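Local structure of T9SS C-terminal target domain-containing protein (Bacteroides cellulosilyticus, 5JVK) at residues Met36-Lys41 with Leu73-Ala78; Thr135-Glu140 with Ile171-Ala176. The protein is probably a glycoside hydrolase of family 39, hydrolysing O-glycosidic bonds, in a gut bacterium. All blocks are in the same frame, centred on the assembly; numbering follows the deposited sequence.

Contact 1: Met36-Lys41 with Leu73-Ala78; sequences MRLTGK and LELTLA
Lys-41 loses the most surface in this contact, and it faces Glu-74 in an antiparallel hydrogen-bonded pair. Lys-41 N donates to Glu-74 O at 2.9 Å, and Glu-74 N returns the bond to Lys-41 O at 2.9 Å. Their side chains leave the same face of the sheet and run side by side. Each first torsion sets CG beside its own backbone N, and the lysine chain then bends at chi3 (78°). The charged tips stop short of a salt bridge, with Lys-41 NZ 4.1 Å from Glu-74 OE1, so any attraction is probably modest on this solvent-accessible side. The same face carries Thr-39 and Thr-76, where one water donates to both Thr-39 O and Glu-74 O and is also hydrogen-bonded to Thr-76 OG1.

The strand axes approach to 4.7 Å at 164°, evidence for two neighbouring antiparallel strands inside the five-stranded mixed sheet of the N-terminal region. Strand 50-55 flanks 37-41 and strand 83-94 flanks 73-78, while strands 11-13, 23-30 and 60-65 touch the leucine-bearing face, consistent with a beta-sandwich-like second layer.

Leu-77 has the most surface covered on that leucine face, followed by Leu-38. With CG anti to the backbone N (chi1 -174°), Leu-77 turns CD1 toward the neighbouring strand, up against its backbone, 3.5 Å from Arg-37 O and 3.8 Å from Met-36 CB. Leu-38, its non-hydrogen-bonded partner, leans across toward 73-78, its CD1 near Thr-76 O and 4.0 Å from Leu-75 CD2, which leans back toward it. Leu-75 CD2 also passes over the Gly-40 backbone, 3.8 Å from Gly-40 CA.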
ATOM      1  N   MET A  36      26.723  12.874 -31.168  1.00 62.34           N
ATOM      2  CA  MET A  36      25.963  11.825 -30.484  1.00 60.77           C
ATOM      3  C   MET A  36      24.530  12.290 -30.206  1.00 58.85           C
ATOM      4  O   MET A  36      24.317  13.212 -29.415  1.00 57.82           O
ATOM      5  CB  MET A  36      26.648  11.431 -29.171  1.00 60.92           C
ATOM      6  CG  MET A  36      28.028  10.820 -29.351  1.00 61.46           C
ATOM      7  SD  MET A  36      28.842  10.456 -27.782  1.00 62.51           S
ATOM      8  CE  MET A  36      30.485   9.990 -28.329  1.00 62.29           C
ATOM      9  N   ARG A  37      23.563  11.657 -30.873  1.00 57.51           N
ATOM     10  CA  ARG A  37      22.132  11.928 -30.669  1.00 56.69           C
ATOM     11  C   ARG A  37      21.522  10.897 -29.717  1.00 54.16           C
ATOM     12  O   ARG A  37      21.786   9.700 -29.854  1.00 54.12           O
ATOM     13  CB  ARG A  37      21.370  11.866 -31.996  1.00 58.11           C
ATOM     14  CG  ARG A  37      21.657  12.995 -32.970  1.00 59.97           C
ATOM     15  CD  ARG A  37      20.679  12.935 -34.138  1.00 61.96           C
ATOM     16  NE  ARG A  37      21.080  13.782 -35.265  1.00 63.75           N
ATOM     17  CZ  ARG A  37      20.931  15.109 -35.337  1.00 63.69           C
ATOM     18  NH1 ARG A  37      21.337  15.754 -36.430  1.00 63.08           N
ATOM     19  NH2 ARG A  37      20.388  15.803 -34.335  1.00 63.96           N
ATOM     20  N   LEU A  38      20.698  11.365 -28.776  1.00 50.85           N
ATOM     21  CA  LEU A  38      19.960  10.494 -27.850  1.00 47.73           C
ATOM     22  C   LEU A  38      18.492  10.417 -28.271  1.00 46.10           C
ATOM     23  O   LEU A  38      17.748  11.387 -28.111  1.00 45.07           O
ATOM     24  CB  LEU A  38      20.077  11.024 -26.415  1.00 46.80           C
ATOM     25  CG  LEU A  38      19.323  10.295 -25.296  1.00 46.43           C
ATOM     26  CD1 LEU A  38      19.673   8.813 -25.244  1.00 46.34           C
ATOM     27  CD2 LEU A  38      19.613  10.959 -23.959  1.00 46.17           C
ATOM     28  N   THR A  39      18.087   9.270 -28.816  1.00 45.12           N
ATOM     29  CA  THR A  39      16.696   9.025 -29.209  1.00 44.53           C
ATOM     30  C   THR A  39      15.968   8.280 -28.085  1.00 44.24           C
ATOM     31  O   THR A  39      16.526   7.352 -27.487  1.00 43.40           O
ATOM     32  CB  THR A  39      16.618   8.201 -30.513  1.00 44.52           C
ATOM     33  OG1 THR A  39      17.383   8.846 -31.537  1.00 44.71           O
ATOM     34  CG2 THR A  39      15.171   8.055 -30.995  1.00 44.75           C
ATOM     35  N   GLY A  40      14.729   8.695 -27.811  1.00 43.29           N
ATOM     36  CA  GLY A  40      13.886   8.084 -26.779  1.00 42.54           C
ATOM     37  C   GLY A  40      12.516   7.709 -27.317  1.00 41.94           C
ATOM     38  O   GLY A  40      11.891   8.500 -28.026  1.00 42.48           O
ATOM     39  N   LYS A  41      12.063   6.499 -26.985  1.00 40.90           N
ATOM     40  CA  LYS A  41      10.729   6.008 -27.342  1.00 39.82           C
ATOM     41  C   LYS A  41       9.989   5.608 -26.070  1.00 37.97           C
ATOM     42  O   LYS A  41      10.485   4.776 -25.309  1.00 37.96           O
ATOM     43  CB  LYS A  41      10.836   4.787 -28.257  1.00 40.98           C
ATOM     44  CG  LYS A  41      11.206   5.100 -29.697  1.00 42.50           C
ATOM     45  CD  LYS A  41      11.344   3.832 -30.532  1.00 43.67           C
ATOM     46  CE  LYS A  41       9.994   3.251 -30.934  1.00 44.74           C
ATOM     47  NZ  LYS A  41      10.107   1.846 -31.415  1.00 45.44           N
ATOM     48  N   LEU A  73      10.358   2.888 -21.523  1.00 31.00           N
ATOM     49  CA  LEU A  73      11.233   3.909 -22.099  1.00 32.47           C
ATOM     50  C   LEU A  73      12.461   3.240 -22.716  1.00 34.58           C
ATOM     51  O   LEU A  73      13.327   2.751 -21.989  1.00 35.13           O
ATOM     52  CB  LEU A  73      11.657   4.910 -21.017  1.00 32.10           C
ATOM     53  CG  LEU A  73      12.683   5.994 -21.365  1.00 31.80           C
ATOM     54  CD1 LEU A  73      12.251   6.845 -22.550  1.00 31.77           C
ATOM     55  CD2 LEU A  73      12.930   6.864 -20.146  1.00 31.72           C
ATOM     56  N   GLU A  74      12.524   3.214 -24.048  1.00 36.55           N
ATOM     57  CA  GLU A  74      13.677   2.682 -24.787  1.00 38.37           C
ATOM     58  C   GLU A  74      14.583   3.839 -25.208  1.00 39.05           C
ATOM     59  O   GLU A  74      14.162   4.696 -25.985  1.00 38.96           O
ATOM     60  CB  GLU A  74      13.209   1.914 -26.029  1.00 39.21           C
ATOM     61  CG  GLU A  74      12.423   0.645 -25.723  1.00 40.09           C
ATOM     62  CD  GLU A  74      11.560   0.171 -26.885  1.00 41.05           C
ATOM     63  OE1 GLU A  74      11.930   0.404 -28.057  1.00 40.91           O
ATOM     64  OE2 GLU A  74      10.503  -0.448 -26.618  1.00 41.46           O
ATOM     65  N   LEU A  75      15.814   3.861 -24.693  1.00 40.70           N
ATOM     66  CA  LEU A  75      16.787   4.925 -24.991  1.00 42.07           C
ATOM     67  C   LEU A  75      17.956   4.388 -25.816  1.00 44.17           C
ATOM     68  O   LEU A  75      18.451   3.288 -25.555  1.00 44.15           O
ATOM     69  CB  LEU A  75      17.308   5.552 -23.694  1.00 41.49           C
ATOM     70  CG  LEU A  75      16.320   6.448 -22.938  1.00 41.21           C
ATOM     71  CD1 LEU A  75      16.784   6.693 -21.509  1.00 41.15           C
ATOM     72  CD2 LEU A  75      16.107   7.771 -23.659  1.00 40.85           C
ATOM     73  N   THR A  76      18.388   5.176 -26.803  1.00 46.63           N
ATOM     74  CA  THR A  76      19.479   4.804 -27.711  1.00 48.70           C
ATOM     75  C   THR A  76      20.374   6.011 -28.003  1.00 50.41           C
ATOM     76  O   THR A  76      19.925   6.987 -28.613  1.00 49.84           O
ATOM     77  CB  THR A  76      18.925   4.252 -29.043  1.00 49.14           C
ATOM     78  OG1 THR A  76      18.102   3.108 -28.783  1.00 49.13           O
ATOM     79  CG2 THR A  76      20.055   3.853 -29.998  1.00 49.45           C
ATOM     80  N   LEU A  77      21.628   5.938 -27.556  1.00 52.89           N
ATOM     81  CA  LEU A  77      22.652   6.932 -27.884  1.00 55.22           C
ATOM     82  C   LEU A  77      23.471   6.424 -29.071  1.00 58.02           C
ATOM     83  O   LEU A  77      23.939   5.284 -29.051  1.00 58.92           O
ATOM     84  CB  LEU A  77      23.561   7.178 -26.679  1.00 54.30           C
ATOM     85  CG  LEU A  77      24.614   8.286 -26.795  1.00 53.54           C
ATOM     86  CD1 LEU A  77      23.986   9.625 -27.156  1.00 53.09           C
ATOM     87  CD2 LEU A  77      25.393   8.391 -25.493  1.00 53.38           C
ATOM     88  N   ALA A  78      23.642   7.263 -30.094  1.00 61.72           N
ATOM     89  CA  ALA A  78      24.330   6.859 -31.327  1.00 65.38           C
ATOM     90  C   ALA A  78      24.946   8.039 -32.080  1.00 69.38           C
ATOM     91  O   ALA A  78      24.399   9.146 -32.066  1.00 68.83           O
ATOM     92  CB  ALA A  78      23.370   6.106 -32.237  1.00 65.06           C
TER
HETATM   93  O   HOH W   1      15.557   4.738 -28.683  1.00 47.00           O

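Contact 2: Thr135-Glu140 with Ile171-Ala176; sequences TDLAWE and IVFGYA. With GOL (glycerol), chain G.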
ATOM      1  N   THR A 135       6.307   2.325   9.082  1.00 27.45           N
ATOM      2  CA  THR A 135       7.724   1.994   9.200  1.00 28.46           C
ATOM      3  C   THR A 135       8.106   1.597  10.622  1.00 29.57           C
ATOM      4  O   THR A 135       7.360   1.837  11.573  1.00 28.94           O
ATOM      5  CB  THR A 135       8.621   3.134   8.677  1.00 28.58           C
ATOM      6  OG1 THR A 135       9.959   2.649   8.511  1.00 29.05           O
ATOM      7  CG2 THR A 135       8.612   4.340   9.615  1.00 28.65           C
ATOM      8  N   ASP A 136       9.276   0.980  10.739  1.00 31.97           N
ATOM      9  CA  ASP A 136       9.727   0.379  11.989  1.00 34.10           C
ATOM     10  C   ASP A 136      10.391   1.387  12.910  1.00 34.73           C
ATOM     11  O   ASP A 136      10.932   2.402  12.468  1.00 34.49           O
ATOM     12  CB  ASP A 136      10.720  -0.749  11.711  1.00 35.29           C
ATOM     13  CG  ASP A 136      10.110  -1.868  10.912  1.00 37.10           C
ATOM     14  OD1 ASP A 136       9.428  -2.730  11.512  1.00 38.39           O
ATOM     15  OD2 ASP A 136      10.317  -1.887   9.678  1.00 39.25           O
ATOM     16  N   LEU A 137      10.334   1.085  14.200  1.00 35.83           N
ATOM     17  CA  LEU A 137      11.131   1.768  15.200  1.00 37.36           C
ATOM     18  C   LEU A 137      11.605   0.716  16.194  1.00 37.72           C
ATOM     19  O   LEU A 137      10.791   0.061  16.843  1.00 36.90           O
ATOM     20  CB  LEU A 137      10.308   2.862  15.886  1.00 38.34           C
ATOM     21  CG  LEU A 137      11.021   3.820  16.853  1.00 38.96           C
ATOM     22  CD1 LEU A 137      11.318   3.159  18.193  1.00 40.42           C
ATOM     23  CD2 LEU A 137      12.296   4.384  16.237  1.00 38.88           C
ATOM     24  N   ALA A 138      12.922   0.559  16.303  1.00 39.27           N
ATOM     25  CA  ALA A 138      13.512  -0.436  17.188  1.00 40.69           C
ATOM     26  C   ALA A 138      13.601   0.107  18.612  1.00 41.91           C
ATOM     27  O   ALA A 138      14.118   1.206  18.829  1.00 42.14           O
ATOM     28  CB  ALA A 138      14.890  -0.833  16.684  1.00 41.15           C
ATOM     29  N   TRP A 139      13.081  -0.664  19.567  1.00 43.22           N
ATOM     30  CA  TRP A 139      13.244  -0.401  21.007  1.00 44.76           C
ATOM     31  C   TRP A 139      14.730  -0.246  21.358  1.00 45.56           C
ATOM     32  O   TRP A 139      15.111   0.679  22.075  1.00 45.85           O
ATOM     33  CB  TRP A 139      12.596  -1.549  21.797  1.00 45.08           C
ATOM     34  CG  TRP A 139      12.665  -1.489  23.306  1.00 45.42           C
ATOM     35  CD1 TRP A 139      12.973  -0.412  24.088  1.00 45.63           C
ATOM     36  CD2 TRP A 139      12.368  -2.564  24.207  1.00 45.81           C
ATOM     37  NE1 TRP A 139      12.913  -0.758  25.417  1.00 46.05           N
ATOM     38  CE2 TRP A 139      12.543  -2.072  25.517  1.00 45.97           C
ATOM     39  CE3 TRP A 139      11.985  -3.901  24.031  1.00 45.93           C
ATOM     40  CZ2 TRP A 139      12.342  -2.870  26.650  1.00 46.13           C
ATOM     41  CZ3 TRP A 139      11.786  -4.694  25.156  1.00 45.89           C
ATOM     42  CH2 TRP A 139      11.968  -4.174  26.450  1.00 45.96           C
ATOM     43  N   GLU A 140      15.546  -1.152  20.823  1.00 46.79           N
ATOM     44  CA  GLU A 140      17.015  -1.083  20.892  1.00 47.94           C
ATOM     45  C   GLU A 140      17.582   0.309  20.575  1.00 47.99           C
ATOM     46  O   GLU A 140      18.410   0.833  21.323  1.00 48.50           O
ATOM     47  CB  GLU A 140      17.613  -2.122  19.930  1.00 48.81           C
ATOM     48  CG  GLU A 140      19.118  -2.320  20.022  1.00 49.27           C
ATOM     49  CD  GLU A 140      19.587  -3.546  19.253  1.00 49.91           C
ATOM     50  OE1 GLU A 140      19.055  -4.651  19.504  1.00 49.53           O
ATOM     51  OE2 GLU A 140      20.491  -3.407  18.401  1.00 50.27           O
ATOM     52  N   ILE A 171       3.617   3.940  13.156  1.00 27.66           N
ATOM     53  CA  ILE A 171       4.926   3.432  13.590  1.00 27.78           C
ATOM     54  C   ILE A 171       4.772   2.116  14.346  1.00 28.28           C
ATOM     55  O   ILE A 171       4.049   2.050  15.342  1.00 27.75           O
ATOM     56  CB  ILE A 171       5.667   4.458  14.484  1.00 27.68           C
ATOM     57  CG1 ILE A 171       5.824   5.807  13.762  1.00 27.49           C
ATOM     58  CG2 ILE A 171       7.029   3.926  14.933  1.00 27.60           C
ATOM     59  CD1 ILE A 171       6.745   5.800  12.555  1.00 27.43           C
ATOM     60  N   VAL A 172       5.465   1.079  13.869  1.00 29.02           N
ATOM     61  CA  VAL A 172       5.490  -0.221  14.547  1.00 29.89           C
ATOM     62  C   VAL A 172       6.726  -0.302  15.454  1.00 30.70           C
ATOM     63  O   VAL A 172       7.865  -0.293  14.985  1.00 30.59           O
ATOM     64  CB  VAL A 172       5.350  -1.431  13.570  1.00 30.15           C
ATOM     65  CG1 VAL A 172       6.521  -1.566  12.600  1.00 30.28           C
ATOM     66  CG2 VAL A 172       5.156  -2.729  14.347  1.00 30.02           C
ATOM     67  N   PHE A 173       6.469  -0.357  16.760  1.00 32.19           N
ATOM     68  CA  PHE A 173       7.501  -0.324  17.796  1.00 33.76           C
ATOM     69  C   PHE A 173       7.766  -1.728  18.319  1.00 34.73           C
ATOM     70  O   PHE A 173       6.828  -2.414  18.722  1.00 34.57           O
ATOM     71  CB  PHE A 173       7.033   0.564  18.959  1.00 33.99           C
ATOM     72  CG  PHE A 173       8.023   0.668  20.086  1.00 33.87           C
ATOM     73  CD1 PHE A 173       9.018   1.626  20.051  1.00 34.02           C
ATOM     74  CD2 PHE A 173       7.953  -0.182  21.186  1.00 33.86           C
ATOM     75  CE1 PHE A 173       9.941   1.739  21.080  1.00 34.21           C
ATOM     76  CE2 PHE A 173       8.870  -0.078  22.222  1.00 34.14           C
ATOM     77  CZ  PHE A 173       9.868   0.886  22.170  1.00 34.19           C
ATOM     78  N   GLY A 174       9.028  -2.150  18.344  1.00 36.27           N
ATOM     79  CA  GLY A 174       9.368  -3.422  18.977  1.00 37.83           C
ATOM     80  C   GLY A 174      10.752  -3.967  18.698  1.00 39.13           C
ATOM     81  O   GLY A 174      11.706  -3.209  18.540  1.00 39.08           O
ATOM     82  N   TYR A 175      10.825  -5.297  18.619  1.00 41.45           N
ATOM     83  CA  TYR A 175      12.065  -6.086  18.671  1.00 43.51           C
ATOM     84  C   TYR A 175      12.815  -5.945  20.008  1.00 45.41           C
ATOM     85  O   TYR A 175      12.799  -4.888  20.640  1.00 46.32           O
ATOM     86  CB  TYR A 175      12.973  -5.815  17.462  1.00 43.86           C
ATOM     87  CG  TYR A 175      12.282  -6.047  16.127  1.00 45.20           C
ATOM     88  CD1 TYR A 175      11.659  -7.267  15.839  1.00 45.93           C
ATOM     89  CD2 TYR A 175      12.253  -5.051  15.145  1.00 45.94           C
ATOM     90  CE1 TYR A 175      11.025  -7.485  14.622  1.00 46.62           C
ATOM     91  CE2 TYR A 175      11.622  -5.261  13.924  1.00 46.27           C
ATOM     92  CZ  TYR A 175      11.011  -6.477  13.665  1.00 46.69           C
ATOM     93  OH  TYR A 175      10.386  -6.684  12.456  1.00 46.50           O
ATOM     94  N   ALA A 176      13.460  -7.033  20.428  1.00 46.83           N
ATOM     95  CA  ALA A 176      14.004  -7.152  21.785  1.00 47.81           C
ATOM     96  C   ALA A 176      15.218  -6.254  22.029  1.00 48.64           C
ATOM     97  O   ALA A 176      16.118  -6.174  21.190  1.00 48.55           O
ATOM     98  CB  ALA A 176      14.355  -8.602  22.087  1.00 48.20           C
TER
HETATM   99  C1  GOL G 654       9.213  -6.226   7.461  1.00 47.95           C
HETATM  100  O1  GOL G 654       8.468  -7.404   7.109  1.00 48.28           O
HETATM  101  C2  GOL G 654       8.666  -5.618   8.756  1.00 47.51           C
HETATM  102  O2  GOL G 654       9.741  -5.281   9.645  1.00 47.88           O
HETATM  103  C3  GOL G 654       7.834  -4.370   8.470  1.00 46.91           C
HETATM  104  O3  GOL G 654       8.655  -3.263   8.078  1.00 46.12           O
HETATM  105  O   HOH W   2       9.316  -2.830  14.512  1.00 31.32           O
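Four backbone hydrogen bonds zip the segments in parallel register. Val-172 N donates to Thr-135 O, Leu-137 N to Val-172 O at 2.9 Å, and Gly-174 N to Leu-137 O almost along the carbonyl axis. The fourth joins Trp-139 N to a lone pair of Gly-174 O at 3.1 Å, nearly straight at 171°; it carries the ladder past Ala-138, the N-cap residue, into the first turn of helix 139-142.

Apolar contacts lie on the face of Thr-135, Leu-137, Ile-171 and Phe-173. Leu-137 CD1 sits at the edge of the Phe-173 ring, near its plane and 3.3 Å from Phe-173 CD1, while Leu-137 CB meets Ile-171 CG2 at 3.6 Å. From the start of the helix Trp-139 joins this face, crossing Phe-173 obliquely with its CB 3.7 Å from Phe-173 CZ; its NE1 is hydrogen-bonded to Glu-143 OE1. Helices 153-164 and 194-211 cover this side.

Polar interactions gather on the other face. Each carboxylate oxygen of Asp-136 accepts from a different glycerol hydroxyl: OD2 from O3 at 2.7 Å, OD1 from O2 at 3.2 Å. A water also donates to OD1 while bridging to Val-172 O. Three donors, two of them from a glycerol probably left by the crystallisation liquor, are consistent with an ionised carboxylate in the crystal. Tyr-175 OH and glycerol O2 are hydrogen-bonded at 3.2 Å, the glycerol oxygen lying at the edge of the tyrosine ring.

With helix 153-164 connecting the parallel strands 132-138 and 168-174, the contact forms a beta-alpha-beta crossover between the second and third strands of the (beta/alpha)8 TIM barrel.

In the fold
Contact 1 and contact 2 belong to separate parts of one chain: their centres are 46 Å apart and their nearest atoms about 29 Å, so they do not touch. They follow in series, 36-41 with 73-78 closing before 135-140 with 171-176 opens. The first lies in the peripheral N-terminal sheet, its centre 34 Å from that of the chain; the second lies in the eight-stranded barrel, 20 Å from the same point. The glycerol is bound at contact 2. In family 39 and related TIM-barrel glycosidases the active site lies at the C-terminal strand ends, where 135-138 and 171-174 finish; the 46 Å separation thus sets contact 1 apart and probably remote from that end of the barrel.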